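PDB 2VTW: fiber protein 2 from Fowl adenovirus 1, which forms, as a homotrimer, the short fibre of the capsid, whose C-terminal head domain, the part described here, probably attaches the virion to a host-cell receptor. Local coordinates for residues A[26-38]-A[46-58]. Numbering follows the deposited sequence.
Sequences NNPFNGSYFLQQI and TSLYVKVDTTTMG
Ser32, Phe34 and Gln36 pair with Lys51, Tyr49 and Ser47 through two backbone hydrogen bonds each, pairing residues 32-37 with 46-51 in the antiparallel hairpin of strands 28-40 and 43-53 of the fibre head. Ser47 N to Gln36 O is the shortest, 2.7 Å. At the far end Asn30 N reaches Met57 O (3.0 Å), but there the chain has already turned: Asp53 OD1 accepts from Thr55 N, an Asx turn, and from the Thr55 hydroxyl as well. A water donates to Asn30 O and accepts from Asp53 N and Thr56 OG1.

Gln37 and Thr46 lie side by side, and NE2 of Gln37 donates to OG1 of Thr46 at 2.9 Å, nearly straight (173°) and in the amide plane. Another water joins Gln36 OE1 to Ser47 OG.

Apolar packing gathers around Phe29. With CG set between its backbone N and carbonyl carbon (chi1 64°), the Phe29 side chain crosses that of Val52 at about a right angle, CE1 lying 3.8 Å from CG1 of Val52, while the Met57 methyl CE approaches obliquely, 4.1 Å from CD1 of Phe29. Phe72 and Phe179 add edge-to-face contacts. On the Leu35 face, CD1 of Leu35 meets CG2 of Thr46 at 3.6 Å.

Strands 4-23 and 185-197 flank the hairpin, and Pro197 of a neighbouring subunit packs on Gln36 and Ser47. The chemistry implies a hairpin held mainly by its backbone, with waters bridging polar groups beside the paired strands and at the turn.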
ATOM      1  N   ASN A  26       3.002  12.872 -25.818  1.00 36.99           N
ATOM      2  CA  ASN A  26       1.795  12.578 -26.600  1.00 37.16           C
ATOM      3  C   ASN A  26       1.982  11.555 -27.710  1.00 37.57           C
ATOM      4  O   ASN A  26       1.158  11.452 -28.622  1.00 37.97           O
ATOM      5  CB  ASN A  26       1.125  13.865 -27.088  1.00 37.49           C
ATOM      6  CG  ASN A  26       0.355  14.555 -25.977  1.00 37.84           C
ATOM      7  OD1 ASN A  26      -0.637  14.018 -25.481  1.00 38.22           O
ATOM      8  ND2 ASN A  26       0.817  15.731 -25.566  1.00 38.87           N
ATOM      9  N   ASN A  27       3.029  10.748 -27.600  1.00 37.49           N
ATOM     10  CA  ASN A  27       3.248   9.660 -28.551  1.00 37.12           C
ATOM     11  C   ASN A  27       2.695   8.388 -27.957  1.00 36.73           C
ATOM     12  O   ASN A  27       3.103   8.004 -26.862  1.00 36.31           O
ATOM     13  CB  ASN A  27       4.742   9.523 -28.875  1.00 37.26           C
ATOM     14  CG  ASN A  27       5.326  10.817 -29.417  1.00 38.23           C
ATOM     15  OD1 ASN A  27       4.888  11.326 -30.453  1.00 40.81           O
ATOM     16  ND2 ASN A  27       6.292  11.380 -28.700  1.00 39.14           N
ATOM     17  N   PRO A  28       1.715   7.759 -28.633  1.00 36.39           N
ATOM     18  CA  PRO A  28       1.267   6.452 -28.179  1.00 36.11           C
ATOM     19  C   PRO A  28       2.272   5.364 -28.465  1.00 35.81           C
ATOM     20  O   PRO A  28       3.182   5.552 -29.274  1.00 36.48           O
ATOM     21  CB  PRO A  28      -0.011   6.191 -29.000  1.00 36.35           C
ATOM     22  CG  PRO A  28      -0.377   7.476 -29.585  1.00 36.76           C
ATOM     23  CD  PRO A  28       0.904   8.234 -29.765  1.00 36.91           C
ATOM     24  N   PHE A  29       2.083   4.227 -27.813  1.00 34.72           N
ATOM     25  CA  PHE A  29       2.913   3.069 -28.037  1.00 34.29           C
ATOM     26  C   PHE A  29       2.178   1.888 -27.467  1.00 33.24           C
ATOM     27  O   PHE A  29       1.145   2.045 -26.830  1.00 33.20           O
ATOM     28  CB  PHE A  29       4.314   3.237 -27.399  1.00 33.82           C
ATOM     29  CG  PHE A  29       4.301   3.356 -25.880  1.00 33.97           C
ATOM     30  CD1 PHE A  29       4.479   2.225 -25.081  1.00 33.04           C
ATOM     31  CD2 PHE A  29       4.110   4.598 -25.258  1.00 33.48           C
ATOM     32  CE1 PHE A  29       4.472   2.314 -23.684  1.00 33.14           C
ATOM     33  CE2 PHE A  29       4.099   4.694 -23.859  1.00 33.03           C
ATOM     34  CZ  PHE A  29       4.296   3.543 -23.077  1.00 32.54           C
ATOM     35  N   ASN A  30       2.713   0.704 -27.697  1.00 32.76           N
ATOM     36  CA  ASN A  30       2.061  -0.505 -27.268  1.00 32.58           C
ATOM     37  C   ASN A  30       2.865  -1.284 -26.209  1.00 32.42           C
ATOM     38  O   ASN A  30       4.082  -1.392 -26.290  1.00 33.22           O
ATOM     39  CB  ASN A  30       1.779  -1.357 -28.495  1.00 33.28           C
ATOM     40  CG  ASN A  30       0.886  -0.633 -29.491  1.00 35.58           C
ATOM     41  OD1 ASN A  30       1.310  -0.317 -30.610  1.00 37.48           O
ATOM     42  ND2 ASN A  30      -0.346  -0.306 -29.059  1.00 37.34           N
ATOM     43  N   GLY A  31       2.162  -1.831 -25.229  1.00 31.07           N
ATOM     44  CA  GLY A  31       2.790  -2.600 -24.162  1.00 29.79           C
ATOM     45  C   GLY A  31       1.881  -3.729 -23.770  1.00 28.51           C
ATOM     46  O   GLY A  31       0.695  -3.687 -24.074  1.00 28.41           O
ATOM     47  N   SER A  32       2.446  -4.753 -23.130  1.00 27.19           N
ATOM     48  CA  SER A  32       1.661  -5.837 -22.558  1.00 26.68           C
ATOM     49  C   SER A  32       1.303  -5.489 -21.114  1.00 25.71           C
ATOM     50  O   SER A  32       1.907  -4.595 -20.516  1.00 25.59           O
ATOM     51  CB  SER A  32       2.443  -7.146 -22.615  1.00 26.45           C
ATOM     52  OG  SER A  32       3.050  -7.287 -23.903  1.00 28.69           O
ATOM     53  N   TYR A  33       0.326  -6.185 -20.559  1.00 24.87           N
ATOM     54  CA  TYR A  33      -0.093  -5.908 -19.191  1.00 24.83           C
ATOM     55  C   TYR A  33      -0.744  -7.147 -18.627  1.00 23.72           C
ATOM     56  O   TYR A  33      -1.220  -8.018 -19.370  1.00 23.44           O
ATOM     57  CB  TYR A  33      -1.049  -4.704 -19.126  1.00 25.62           C
ATOM     58  CG  TYR A  33      -2.393  -5.024 -19.732  1.00 25.96           C
ATOM     59  CD1 TYR A  33      -3.364  -5.661 -18.976  1.00 25.44           C
ATOM     60  CD2 TYR A  33      -2.660  -4.772 -21.081  1.00 28.12           C
ATOM     61  CE1 TYR A  33      -4.592  -6.016 -19.520  1.00 27.74           C
ATOM     62  CE2 TYR A  33      -3.912  -5.143 -21.655  1.00 27.45           C
ATOM     63  CZ  TYR A  33      -4.861  -5.756 -20.852  1.00 27.09           C
ATOM     64  OH  TYR A  33      -6.082  -6.142 -21.339  1.00 27.73           O
ATOM     65  N   PHE A  34      -0.745  -7.242 -17.304  1.00 22.17           N
ATOM     66  CA  PHE A  34      -1.581  -8.188 -16.633  1.00 20.37           C
ATOM     67  C   PHE A  34      -2.262  -7.466 -15.471  1.00 20.47           C
ATOM     68  O   PHE A  34      -1.592  -6.891 -14.599  1.00 20.23           O
ATOM     69  CB  PHE A  34      -0.760  -9.370 -16.183  1.00 19.95           C
ATOM     70  CG  PHE A  34      -1.583 -10.561 -15.819  1.00 20.80           C
ATOM     71  CD1 PHE A  34      -2.579 -11.030 -16.674  1.00 21.51           C
ATOM     72  CD2 PHE A  34      -1.382 -11.225 -14.636  1.00 21.04           C
ATOM     73  CE1 PHE A  34      -3.339 -12.124 -16.354  1.00 18.61           C
ATOM     74  CE2 PHE A  34      -2.161 -12.332 -14.310  1.00 20.47           C
ATOM     75  CZ  PHE A  34      -3.147 -12.763 -15.183  1.00 20.14           C
ATOM     76  N   LEU A  35      -3.596  -7.500 -15.490  1.00 19.85           N
ATOM     77  CA  LEU A  35      -4.476  -6.747 -14.584  1.00 19.35           C
ATOM     78  C   LEU A  35      -5.321  -7.736 -13.801  1.00 18.88           C
ATOM     79  O   LEU A  35      -6.016  -8.569 -14.390  1.00 19.77           O
ATOM     80  CB  LEU A  35      -5.391  -5.843 -15.413  1.00 20.09           C
ATOM     81  CG  LEU A  35      -6.533  -5.110 -14.702  1.00 20.17           C
ATOM     82  CD1 LEU A  35      -5.934  -4.170 -13.620  1.00 17.47           C
ATOM     83  CD2 LEU A  35      -7.396  -4.316 -15.722  1.00 20.40           C
ATOM     84  N   GLN A  36      -5.233  -7.697 -12.476  1.00 18.14           N
ATOM     85  CA  GLN A  36      -6.013  -8.579 -11.613  1.00 18.28           C
ATOM     86  C   GLN A  36      -6.622  -7.688 -10.549  1.00 19.40           C
ATOM     87  O   GLN A  36      -5.880  -7.049  -9.785  1.00 19.41           O
ATOM     88  CB  GLN A  36      -5.121  -9.640 -10.980  1.00 18.41           C
ATOM     89  CG  GLN A  36      -4.579 -10.683 -11.993  1.00 18.61           C
ATOM     90  CD  GLN A  36      -3.504 -11.568 -11.424  1.00 19.09           C
ATOM     91  OE1 GLN A  36      -2.355 -11.149 -11.336  1.00 22.01           O
ATOM     92  NE2 GLN A  36      -3.863 -12.793 -11.020  1.00 16.83           N
ATOM     93  N   GLN A  37      -7.951  -7.586 -10.543  1.00 18.69           N
ATOM     94  CA  GLN A  37      -8.700  -6.762  -9.566  1.00 18.71           C
ATOM     95  C   GLN A  37      -9.631  -7.611  -8.710  1.00 18.66           C
ATOM     96  O   GLN A  37     -10.141  -8.646  -9.166  1.00 17.87           O
ATOM     97  CB  GLN A  37      -9.524  -5.721 -10.282  1.00 17.68           C
ATOM     98  CG  GLN A  37      -8.703  -4.769 -11.120  1.00 18.60           C
ATOM     99  CD  GLN A  37      -9.541  -3.809 -11.903  1.00 19.56           C
ATOM    100  OE1 GLN A  37     -10.235  -4.207 -12.838  1.00 22.35           O
ATOM    101  NE2 GLN A  37      -9.472  -2.521 -11.553  1.00 18.96           N
ATOM    102  N   ILE A  38      -9.829  -7.195  -7.462  1.00 18.72           N
ATOM    103  CA  ILE A  38     -10.845  -7.781  -6.599  1.00 19.38           C
ATOM    104  C   ILE A  38     -11.704  -6.646  -6.012  1.00 19.34           C
ATOM    105  O   ILE A  38     -11.204  -5.528  -5.782  1.00 18.78           O
ATOM    106  CB  ILE A  38     -10.269  -8.739  -5.483  1.00 20.58           C
ATOM    107  CG1 ILE A  38      -9.388  -7.983  -4.509  1.00 22.39           C
ATOM    108  CG2 ILE A  38      -9.495  -9.996  -6.122  1.00 19.90           C
ATOM    109  CD1 ILE A  38      -9.217  -8.637  -3.109  1.00 22.96           C
ATOM    110  N   THR A  46      -6.541  -3.317  -7.101  1.00 17.18           N
ATOM    111  CA  THR A  46      -6.080  -3.495  -8.448  1.00 17.76           C
ATOM    112  C   THR A  46      -4.585  -3.846  -8.448  1.00 17.56           C
ATOM    113  O   THR A  46      -3.762  -3.059  -7.976  1.00 18.17           O
ATOM    114  CB  THR A  46      -6.292  -2.180  -9.247  1.00 18.31           C
ATOM    115  OG1 THR A  46      -7.701  -1.926  -9.385  1.00 18.13           O
ATOM    116  CG2 THR A  46      -5.617  -2.226 -10.640  1.00 17.56           C
ATOM    117  N   SER A  47      -4.239  -5.011  -8.982  1.00 17.91           N
ATOM    118  CA  SER A  47      -2.838  -5.403  -9.218  1.00 18.19           C
ATOM    119  C   SER A  47      -2.543  -5.355 -10.708  1.00 18.63           C
ATOM    120  O   SER A  47      -3.244  -5.983 -11.512  1.00 17.92           O
ATOM    121  CB  SER A  47      -2.559  -6.798  -8.669  1.00 18.50           C
ATOM    122  OG  SER A  47      -1.264  -7.241  -9.055  1.00 18.28           O
ATOM    123  N   LEU A  48      -1.512  -4.596 -11.066  1.00 18.59           N
ATOM    124  CA  LEU A  48      -1.151  -4.328 -12.451  1.00 18.81           C
ATOM    125  C   LEU A  48       0.352  -4.569 -12.762  1.00 19.20           C
ATOM    126  O   LEU A  48       1.209  -3.930 -12.165  1.00 19.28           O
ATOM    127  CB  LEU A  48      -1.499  -2.873 -12.796  1.00 19.25           C
ATOM    128  CG  LEU A  48      -1.187  -2.410 -14.216  1.00 17.98           C
ATOM    129  CD1 LEU A  48      -2.124  -3.159 -15.188  1.00 18.11           C
ATOM    130  CD2 LEU A  48      -1.305  -0.898 -14.380  1.00 19.63           C
ATOM    131  N   TYR A  49       0.664  -5.470 -13.691  1.00 18.92           N
ATOM    132  CA  TYR A  49       2.001  -5.534 -14.289  1.00 19.72           C
ATOM    133  C   TYR A  49       1.992  -4.886 -15.685  1.00 20.31           C
ATOM    134  O   TYR A  49       1.011  -5.023 -16.432  1.00 19.51           O
ATOM    135  CB  TYR A  49       2.473  -6.958 -14.456  1.00 19.45           C
ATOM    136  CG  TYR A  49       2.658  -7.797 -13.210  1.00 18.22           C
ATOM    137  CD1 TYR A  49       3.897  -7.845 -12.540  1.00 18.44           C
ATOM    138  CD2 TYR A  49       1.636  -8.587 -12.743  1.00 17.96           C
ATOM    139  CE1 TYR A  49       4.071  -8.652 -11.429  1.00 17.42           C
ATOM    140  CE2 TYR A  49       1.796  -9.368 -11.652  1.00 17.97           C
ATOM    141  CZ  TYR A  49       3.008  -9.404 -10.990  1.00 18.58           C
ATOM    142  OH  TYR A  49       3.106 -10.232  -9.883  1.00 18.08           O
ATOM    143  N   VAL A  50       3.069  -4.185 -16.036  1.00 21.48           N
ATOM    144  CA  VAL A  50       3.244  -3.581 -17.370  1.00 22.94           C
ATOM    145  C   VAL A  50       4.622  -3.986 -17.920  1.00 24.04           C
ATOM    146  O   VAL A  50       5.626  -3.944 -17.189  1.00 23.76           O
ATOM    147  CB  VAL A  50       3.129  -2.020 -17.328  1.00 23.15           C
ATOM    148  CG1 VAL A  50       3.627  -1.368 -18.636  1.00 23.36           C
ATOM    149  CG2 VAL A  50       1.693  -1.585 -17.070  1.00 23.26           C
ATOM    150  N   LYS A  51       4.681  -4.382 -19.196  1.00 24.88           N
ATOM    151  CA  LYS A  51       5.987  -4.601 -19.886  1.00 25.86           C
ATOM    152  C   LYS A  51       6.003  -3.911 -21.266  1.00 26.92           C
ATOM    153  O   LYS A  51       5.029  -3.991 -22.010  1.00 27.18           O
ATOM    154  CB  LYS A  51       6.309  -6.093 -19.975  1.00 25.34           C
ATOM    155  CG  LYS A  51       7.714  -6.408 -20.484  1.00 25.54           C
ATOM    156  CD  LYS A  51       7.913  -7.908 -20.591  1.00 26.63           C
ATOM    157  CE  LYS A  51       9.274  -8.259 -21.164  1.00 26.24           C
ATOM    158  NZ  LYS A  51       9.480  -9.713 -20.953  1.00 26.29           N
ATOM    159  N   VAL A  52       7.088  -3.189 -21.565  1.00 27.86           N
ATOM    160  CA  VAL A  52       7.275  -2.519 -22.842  1.00 28.79           C
ATOM    161  C   VAL A  52       8.572  -3.050 -23.495  1.00 30.43           C
ATOM    162  O   VAL A  52       9.639  -3.019 -22.877  1.00 31.55           O
ATOM    163  CB  VAL A  52       7.352  -0.988 -22.676  1.00 28.90           C
ATOM    164  CG1 VAL A  52       7.267  -0.287 -24.034  1.00 28.17           C
ATOM    165  CG2 VAL A  52       6.240  -0.490 -21.752  1.00 28.30           C
ATOM    166  N   ASP A  53       8.446  -3.574 -24.716  1.00 31.35           N
ATOM    167  CA  ASP A  53       9.548  -4.162 -25.509  1.00 31.49           C
ATOM    168  C   ASP A  53       9.750  -3.187 -26.675  1.00 32.29           C
ATOM    169  O   ASP A  53       8.796  -2.877 -27.395  1.00 32.50           O
ATOM    170  CB  ASP A  53       9.138  -5.565 -25.975  1.00 31.27           C
ATOM    171  CG  ASP A  53      10.265  -6.349 -26.699  1.00 31.71           C
ATOM    172  OD1 ASP A  53      11.081  -5.761 -27.448  1.00 32.05           O
ATOM    173  OD2 ASP A  53      10.296  -7.592 -26.542  1.00 32.43           O
ATOM    174  N   THR A  54      10.960  -2.653 -26.827  1.00 33.15           N
ATOM    175  CA  THR A  54      11.233  -1.658 -27.858  1.00 33.88           C
ATOM    176  C   THR A  54      10.999  -2.214 -29.271  1.00 34.73           C
ATOM    177  O   THR A  54      10.721  -1.448 -30.203  1.00 34.76           O
ATOM    178  CB  THR A  54      12.663  -1.067 -27.746  1.00 33.64           C
ATOM    179  OG1 THR A  54      13.625  -2.119 -27.849  1.00 32.12           O
ATOM    180  CG2 THR A  54      12.838  -0.312 -26.420  1.00 33.75           C
ATOM    181  N   THR A  55      11.085  -3.535 -29.414  1.00 36.15           N
ATOM    182  CA  THR A  55      10.842  -4.180 -30.703  1.00 37.54           C
ATOM    183  C   THR A  55       9.354  -4.425 -31.011  1.00 38.88           C
ATOM    184  O   THR A  55       9.023  -4.796 -32.142  1.00 39.66           O
ATOM    185  CB  THR A  55      11.625  -5.524 -30.859  1.00 37.74           C
ATOM    186  OG1 THR A  55      11.032  -6.553 -30.052  1.00 37.03           O
ATOM    187  CG2 THR A  55      13.129  -5.334 -30.503  1.00 37.94           C
ATOM    188  N   THR A  56       8.458  -4.241 -30.040  1.00 39.48           N
ATOM    189  CA  THR A  56       7.015  -4.411 -30.309  1.00 39.92           C
ATOM    190  C   THR A  56       6.140  -3.213 -29.885  1.00 40.64           C
ATOM    191  O   THR A  56       4.921  -3.282 -29.955  1.00 40.28           O
ATOM    192  CB  THR A  56       6.470  -5.716 -29.679  1.00 40.03           C
ATOM    193  OG1 THR A  56       6.530  -5.636 -28.243  1.00 40.46           O
ATOM    194  CG2 THR A  56       7.252  -6.917 -30.171  1.00 38.50           C
ATOM    195  N   MET A  57       6.770  -2.101 -29.496  1.00 41.79           N
ATOM    196  CA  MET A  57       6.045  -0.939 -28.968  1.00 42.29           C
ATOM    197  C   MET A  57       5.665   0.072 -30.061  1.00 43.25           C
ATOM    198  O   MET A  57       4.817   0.942 -29.840  1.00 43.24           O
ATOM    199  CB  MET A  57       6.850  -0.261 -27.826  1.00 42.11           C
ATOM    200  CG  MET A  57       8.037   0.575 -28.265  1.00 41.79           C
ATOM    201  SD  MET A  57       9.123   1.158 -26.938  1.00 41.73           S
ATOM    202  CE  MET A  57       8.336   2.702 -26.474  1.00 41.34           C
ATOM    203  N   GLY A  58       6.304  -0.036 -31.229  1.00 44.33           N
ATOM    204  CA  GLY A  58       6.025   0.846 -32.350  1.00 44.87           C
ATOM    205  C   GLY A  58       6.997   1.993 -32.492  1.00 45.66           C
ATOM    206  O   GLY A  58       8.035   2.020 -31.849  1.00 45.52           O
TER
HETATM  207  O   HOH W   1       5.826  -3.339 -26.153  1.00 25.69           O
HETATM  208  O   HOH W   2       5.478  -5.683 -24.581  1.00 31.50           O
HETATM  209  O   HOH W   3      -1.540  -8.519 -11.478  1.00 15.60           O